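Local coordinates for protein amidohydrolase (PDB 4F0L) that probably acts as a metal-dependent deaminase of the amidohydrolase superfamily, with an iron(III) ion bound at the metal site in the crystal, at residues Ala19-Asp23 with Gly24-Asn28; Gly32-Gly36 with Val37-Ile41. All blocks are in the same frame, centred on the assembly; numbering follows the deposited sequence.

How the interactions relate
Both contacts show how a four-residue beta turn closes an antiparallel hairpin, and both lie in the N-terminal region related to the HutF N-terminal domain, away from the metal site. Interaction 1 forms a small two-stranded sheet of its own, whereas interaction 2 pairs strands 29-34 and 37-42 of a four-stranded mixed sheet. Both are partly buried: Leu20, Ile33 and Ile38 are buried, while Pro22, Asp23 and Gly35 at the turns are exposed. Their chemistry differs: a CH-pi contact on tryptophan joins the backbone ladder in 19-28, while 32-41 relies on glycines, a type I' turn and a bulge. The hairpins follow in series and touch where Leu21 CD1 packs 4.1 Å from Ile41 CG2.

Interaction 1: Ala19-Asp23 with Gly24-Asn28; sequences ALLPD and GWAEN
Leu20 and Trp25 face each other across a short antiparallel beta hairpin, strands 19-21 and 24-26, closed by a type I turn from Leu21 to Gly24. Two rungs of paired backbone hydrogen bonds hold it. At the open end Ala19 N donates to Ala26 O and Ala26 N returns a bond to Ala19 O, each 2.9 Å long and close to straight. Beside the turn the pair is Leu21 N to Gly24 O and Gly24 N to Leu21 O; here each donor stands well above the plane of its carbonyl, as the tight reversal bends the ladder. Gly24 takes a backbone shape, with positive phi, that is readily available to glycine.

The apolar contacts fall on both faces. Leu20 CB sits over one face of the indole, 3.6 Å from the centroid of the six-membered ring of Trp25 and only 6° off its normal, a CH-pi contact. With CG of Leu20 anti to the backbone N (chi1 176°), CD1 lies over the five-membered ring on the same face, 4.0 Å from Trp25 NE1. That NE1 is hydrogen-bonded to Asp409, fixing the ring's polar edge, while helices 364-379 and 408-417 pack against this Leu20-Trp25 side. On the other face, Leu21 CD1 touches Ala26 CB at 4.0 Å.

A water bridges the turn, donating to both Asp23 OD1 and Gly24 O. The carboxylate is brought to it by a chi1 of 59°, and the water lies 2.9 Å from Asp23 OD1.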
ATOM      1  N   ALA B  19     -12.603 -14.245 -17.988  1.00 16.38           N
ATOM      2  CA  ALA B  19     -11.170 -14.298 -18.172  1.00 15.97           C
ATOM      3  C   ALA B  19     -10.752 -13.112 -18.996  1.00 16.52           C
ATOM      4  O   ALA B  19     -11.447 -12.714 -19.926  1.00 17.26           O
ATOM      5  CB  ALA B  19     -10.754 -15.587 -18.837  1.00 15.71           C
ATOM      6  N   LEU B  20      -9.626 -12.512 -18.624  1.00 16.57           N
ATOM      7  CA  LEU B  20      -9.159 -11.311 -19.287  1.00 16.55           C
ATOM      8  C   LEU B  20      -8.185 -11.691 -20.381  1.00 16.96           C
ATOM      9  O   LEU B  20      -6.999 -11.929 -20.131  1.00 17.73           O
ATOM     10  CB  LEU B  20      -8.540 -10.324 -18.268  1.00 15.37           C
ATOM     11  CG  LEU B  20      -7.912  -9.048 -18.874  1.00 15.56           C
ATOM     12  CD1 LEU B  20      -8.841  -8.309 -19.855  1.00 15.66           C
ATOM     13  CD2 LEU B  20      -7.432  -8.103 -17.795  1.00 14.15           C
ATOM     14  N   LEU B  21      -8.678 -11.728 -21.614  1.00 17.78           N
ATOM     15  CA  LEU B  21      -7.870 -12.110 -22.746  1.00 18.06           C
ATOM     16  C   LEU B  21      -7.232 -10.867 -23.362  1.00 19.27           C
ATOM     17  O   LEU B  21      -7.613  -9.737 -23.018  1.00 18.56           O
ATOM     18  CB  LEU B  21      -8.738 -12.846 -23.763  1.00 18.73           C
ATOM     19  CG  LEU B  21      -9.477 -14.079 -23.267  1.00 18.50           C
ATOM     20  CD1 LEU B  21     -10.303 -14.718 -24.396  1.00 18.94           C
ATOM     21  CD2 LEU B  21      -8.456 -15.080 -22.720  1.00 17.40           C
ATOM     22  N   PRO B  22      -6.263 -11.050 -24.291  1.00 20.28           N
ATOM     23  CA  PRO B  22      -5.570  -9.850 -24.817  1.00 21.19           C
ATOM     24  C   PRO B  22      -6.485  -8.879 -25.538  1.00 23.52           C
ATOM     25  O   PRO B  22      -6.203  -7.681 -25.558  1.00 25.23           O
ATOM     26  CB  PRO B  22      -4.532 -10.434 -25.784  1.00 22.05           C
ATOM     27  CG  PRO B  22      -4.261 -11.798 -25.249  1.00 20.76           C
ATOM     28  CD  PRO B  22      -5.580 -12.288 -24.696  1.00 20.25           C
ATOM     29  N   ASP B  23      -7.585  -9.372 -26.116  1.00 24.52           N
ATOM     30  CA  ASP B  23      -8.535  -8.490 -26.765  1.00 26.26           C
ATOM     31  C   ASP B  23      -9.725  -8.140 -25.841  1.00 26.63           C
ATOM     32  O   ASP B  23     -10.740  -7.676 -26.318  1.00 27.86           O
ATOM     33  CB  ASP B  23      -8.986  -9.064 -28.127  1.00 27.89           C
ATOM     34  CG  ASP B  23      -9.641 -10.435 -28.003  1.00 29.23           C
ATOM     35  OD1 ASP B  23      -9.527 -11.117 -26.949  1.00 29.41           O
ATOM     36  OD2 ASP B  23     -10.303 -10.842 -28.960  1.00 32.49           O
ATOM     37  N   GLY B  24      -9.594  -8.349 -24.526  1.00 24.54           N
ATOM     38  CA  GLY B  24     -10.643  -7.960 -23.585  1.00 24.03           C
ATOM     39  C   GLY B  24     -11.216  -9.083 -22.718  1.00 22.54           C
ATOM     40  O   GLY B  24     -10.861 -10.274 -22.864  1.00 21.31           O
ATOM     41  N   TRP B  25     -12.096  -8.700 -21.796  1.00 20.42           N
ATOM     42  CA  TRP B  25     -12.833  -9.681 -21.010  1.00 19.97           C
ATOM     43  C   TRP B  25     -13.688 -10.543 -21.865  1.00 20.58           C
ATOM     44  O   TRP B  25     -14.335 -10.068 -22.765  1.00 21.09           O
ATOM     45  CB  TRP B  25     -13.727  -9.026 -19.960  1.00 19.05           C
ATOM     46  CG  TRP B  25     -12.917  -8.443 -18.836  1.00 17.99           C
ATOM     47  CD1 TRP B  25     -12.565  -7.108 -18.652  1.00 18.46           C
ATOM     48  CD2 TRP B  25     -12.308  -9.153 -17.736  1.00 16.99           C
ATOM     49  NE1 TRP B  25     -11.821  -6.947 -17.530  1.00 17.02           N
ATOM     50  CE2 TRP B  25     -11.618  -8.144 -16.940  1.00 17.14           C
ATOM     51  CE3 TRP B  25     -12.280 -10.482 -17.316  1.00 16.08           C
ATOM     52  CZ2 TRP B  25     -10.943  -8.478 -15.798  1.00 16.29           C
ATOM     53  CZ3 TRP B  25     -11.595 -10.812 -16.151  1.00 15.87           C
ATOM     54  CH2 TRP B  25     -10.930  -9.843 -15.420  1.00 15.47           C
ATOM     55  N   ALA B  26     -13.679 -11.841 -21.592  1.00 20.84           N
ATOM     56  CA  ALA B  26     -14.659 -12.756 -22.191  1.00 21.86           C
ATOM     57  C   ALA B  26     -15.277 -13.577 -21.086  1.00 22.27           C
ATOM     58  O   ALA B  26     -14.686 -13.757 -20.014  1.00 19.68           O
ATOM     59  CB  ALA B  26     -13.995 -13.666 -23.212  1.00 20.67           C
ATOM     60  N   GLU B  27     -16.465 -14.096 -21.366  1.00 23.43           N
ATOM     61  CA  GLU B  27     -17.189 -14.908 -20.408  1.00 23.66           C
ATOM     62  C   GLU B  27     -17.245 -16.367 -20.825  1.00 22.15           C
ATOM     63  O   GLU B  27     -17.251 -16.697 -22.027  1.00 22.30           O
ATOM     64  CB  GLU B  27     -18.617 -14.368 -20.257  1.00 26.36           C
ATOM     65  CG  GLU B  27     -18.668 -12.971 -19.662  1.00 29.29           C
ATOM     66  CD  GLU B  27     -20.099 -12.521 -19.480  1.00 33.79           C
ATOM     67  OE1 GLU B  27     -20.620 -11.810 -20.368  1.00 40.34           O
ATOM     68  OE2 GLU B  27     -20.726 -12.945 -18.498  1.00 35.46           O
ATOM     69  N   ASN B  28     -17.305 -17.230 -19.818  1.00 21.08           N
ATOM     70  CA  ASN B  28     -17.455 -18.649 -20.007  1.00 21.60           C
ATOM     71  C   ASN B  28     -16.331 -19.191 -20.905  1.00 20.93           C
ATOM     72  O   ASN B  28     -16.578 -19.751 -21.972  1.00 21.22           O
ATOM     73  CB  ASN B  28     -18.865 -18.976 -20.554  1.00 22.91           C
ATOM     74  CG  ASN B  28     -19.928 -18.860 -19.474  1.00 24.35           C
ATOM     75  OD1 ASN B  28     -19.696 -19.244 -18.345  1.00 23.95           O
ATOM     76  ND2 ASN B  28     -21.079 -18.294 -19.805  1.00 25.70           N
TER
HETATM   77  O   HOH W   1     -11.835 -11.422 -25.293  1.00 21.37           O

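Interaction 2: Gly32-Gly36 with Val37-Ile41; sequences GIAGG and VICSI
A beta hairpin with a two-residue loop, a type I' turn from Ala34 to Val37, joins strands 29-34 and 37-42. Gly35 and Gly36 fill the turn's two corners, where both phi angles are positive and glycine is favoured. Ala34 and Val37 close it with a reciprocal pair of backbone bonds: Ala34 N to Val37 O at 2.9 Å and Val37 N to Ala34 O at 3.0 Å. Farther along, a beta bulge shifts the register by one residue, and Gly32 meets two successive residues, Cys39 N bonding to Gly32 O and Gly32 N to Ser40 O, both at 2.8 Å.

The bulge also turns Cys39 toward the opposite strand. Its SG, placed between the backbone N and carbonyl carbon (chi1 62°), lies 3.5 Å from Gly32 C and 4.0 Å from Ala34 CB. Ser40 OG comes to 3.6 Å from Gly32 CA, and with Cys39 SG it lies close against the bare backbone of Gly32.

Ile33 and Ile38 point to the face opposite Ala34, Val37 and Ser40, where both touch Ala393; Ile33 also packs on Ile14 of strand 12-16, which flanks strand 29-34 on the side away from strand 37-42.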
ATOM      1  N   GLY B  32      -7.652 -24.756 -22.359  1.00 19.34           N
ATOM      2  CA  GLY B  32      -7.063 -26.103 -22.402  1.00 19.09           C
ATOM      3  C   GLY B  32      -5.562 -26.005 -22.171  1.00 17.63           C
ATOM      4  O   GLY B  32      -4.934 -25.090 -22.681  1.00 17.17           O
ATOM      5  N   ILE B  33      -5.019 -26.956 -21.418  1.00 17.03           N
ATOM      6  CA  ILE B  33      -3.622 -27.038 -21.081  1.00 17.29           C
ATOM      7  C   ILE B  33      -3.092 -28.403 -21.443  1.00 17.46           C
ATOM      8  O   ILE B  33      -3.737 -29.394 -21.150  1.00 17.95           O
ATOM      9  CB  ILE B  33      -3.435 -26.909 -19.556  1.00 17.65           C
ATOM     10  CG1 ILE B  33      -4.027 -25.621 -19.072  1.00 17.68           C
ATOM     11  CG2 ILE B  33      -1.959 -26.996 -19.160  1.00 17.67           C
ATOM     12  CD1 ILE B  33      -4.288 -25.730 -17.565  1.00 18.56           C
ATOM     13  N   ALA B  34      -1.934 -28.434 -22.115  1.00 17.13           N
ATOM     14  CA  ALA B  34      -1.271 -29.627 -22.569  1.00 17.47           C
ATOM     15  C   ALA B  34       0.246 -29.408 -22.616  1.00 17.59           C
ATOM     16  O   ALA B  34       0.759 -28.466 -23.246  1.00 16.62           O
ATOM     17  CB  ALA B  34      -1.780 -30.017 -23.949  1.00 17.71           C
ATOM     18  N   GLY B  35       0.959 -30.291 -21.925  1.00 17.98           N
ATOM     19  CA  GLY B  35       2.389 -30.188 -21.779  1.00 17.99           C
ATOM     20  C   GLY B  35       2.819 -28.874 -21.204  1.00 17.09           C
ATOM     21  O   GLY B  35       3.855 -28.361 -21.586  1.00 16.96           O
ATOM     22  N   GLY B  36       2.013 -28.324 -20.291  1.00 16.40           N
ATOM     23  CA  GLY B  36       2.309 -27.024 -19.671  1.00 15.74           C
ATOM     24  C   GLY B  36       2.095 -25.783 -20.542  1.00 15.40           C
ATOM     25  O   GLY B  36       2.541 -24.687 -20.190  1.00 14.59           O
ATOM     26  N   VAL B  37       1.455 -25.969 -21.702  1.00 14.99           N
ATOM     27  CA  VAL B  37       1.207 -24.913 -22.652  1.00 14.57           C
ATOM     28  C   VAL B  37      -0.307 -24.790 -22.827  1.00 14.47           C
ATOM     29  O   VAL B  37      -1.032 -25.777 -22.697  1.00 15.31           O
ATOM     30  CB  VAL B  37       1.946 -25.240 -24.016  1.00 15.10           C
ATOM     31  CG1 VAL B  37       1.602 -24.259 -25.131  1.00 14.94           C
ATOM     32  CG2 VAL B  37       3.468 -25.279 -23.824  1.00 14.84           C
ATOM     33  N   ILE B  38      -0.775 -23.603 -23.170  1.00 14.03           N
ATOM     34  CA  ILE B  38      -2.199 -23.374 -23.471  1.00 14.26           C
ATOM     35  C   ILE B  38      -2.457 -23.882 -24.878  1.00 15.23           C
ATOM     36  O   ILE B  38      -1.940 -23.349 -25.858  1.00 15.43           O
ATOM     37  CB  ILE B  38      -2.591 -21.887 -23.328  1.00 13.65           C
ATOM     38  CG1 ILE B  38      -2.448 -21.470 -21.882  1.00 13.06           C
ATOM     39  CG2 ILE B  38      -4.039 -21.617 -23.733  1.00 13.54           C
ATOM     40  CD1 ILE B  38      -2.535 -19.946 -21.680  1.00 12.80           C
ATOM     41  N   CYS B  39      -3.253 -24.939 -24.976  1.00 16.11           N
ATOM     42  CA  CYS B  39      -3.464 -25.553 -26.280  1.00 17.10           C
ATOM     43  C   CYS B  39      -4.712 -24.990 -26.956  1.00 17.86           C
ATOM     44  O   CYS B  39      -4.833 -25.063 -28.189  1.00 19.13           O
ATOM     45  CB  CYS B  39      -3.512 -27.085 -26.154  1.00 17.63           C
ATOM     46  SG  CYS B  39      -4.856 -27.696 -25.119  1.00 17.55           S
ATOM     47  N   SER B  40      -5.645 -24.458 -26.172  1.00 17.65           N
ATOM     48  CA  SER B  40      -6.905 -23.931 -26.712  1.00 18.06           C
ATOM     49  C   SER B  40      -7.540 -22.919 -25.769  1.00 17.73           C
ATOM     50  O   SER B  40      -7.368 -22.988 -24.559  1.00 18.02           O
ATOM     51  CB  SER B  40      -7.894 -25.083 -26.991  1.00 18.29           C
ATOM     52  OG  SER B  40      -8.223 -25.747 -25.791  1.00 17.70           O
ATOM     53  N   ILE B  41      -8.230 -21.943 -26.348  1.00 18.34           N
ATOM     54  CA  ILE B  41      -9.066 -21.010 -25.620  1.00 18.97           C
ATOM     55  C   ILE B  41     -10.366 -20.882 -26.410  1.00 20.61           C
ATOM     56  O   ILE B  41     -10.332 -20.533 -27.585  1.00 20.59           O
ATOM     57  CB  ILE B  41      -8.437 -19.615 -25.478  1.00 18.91           C
ATOM     58  CG1 ILE B  41      -7.130 -19.668 -24.671  1.00 18.45           C
ATOM     59  CG2 ILE B  41      -9.398 -18.669 -24.761  1.00 18.95           C
ATOM     60  CD1 ILE B  41      -6.351 -18.355 -24.787  1.00 18.08           C
TER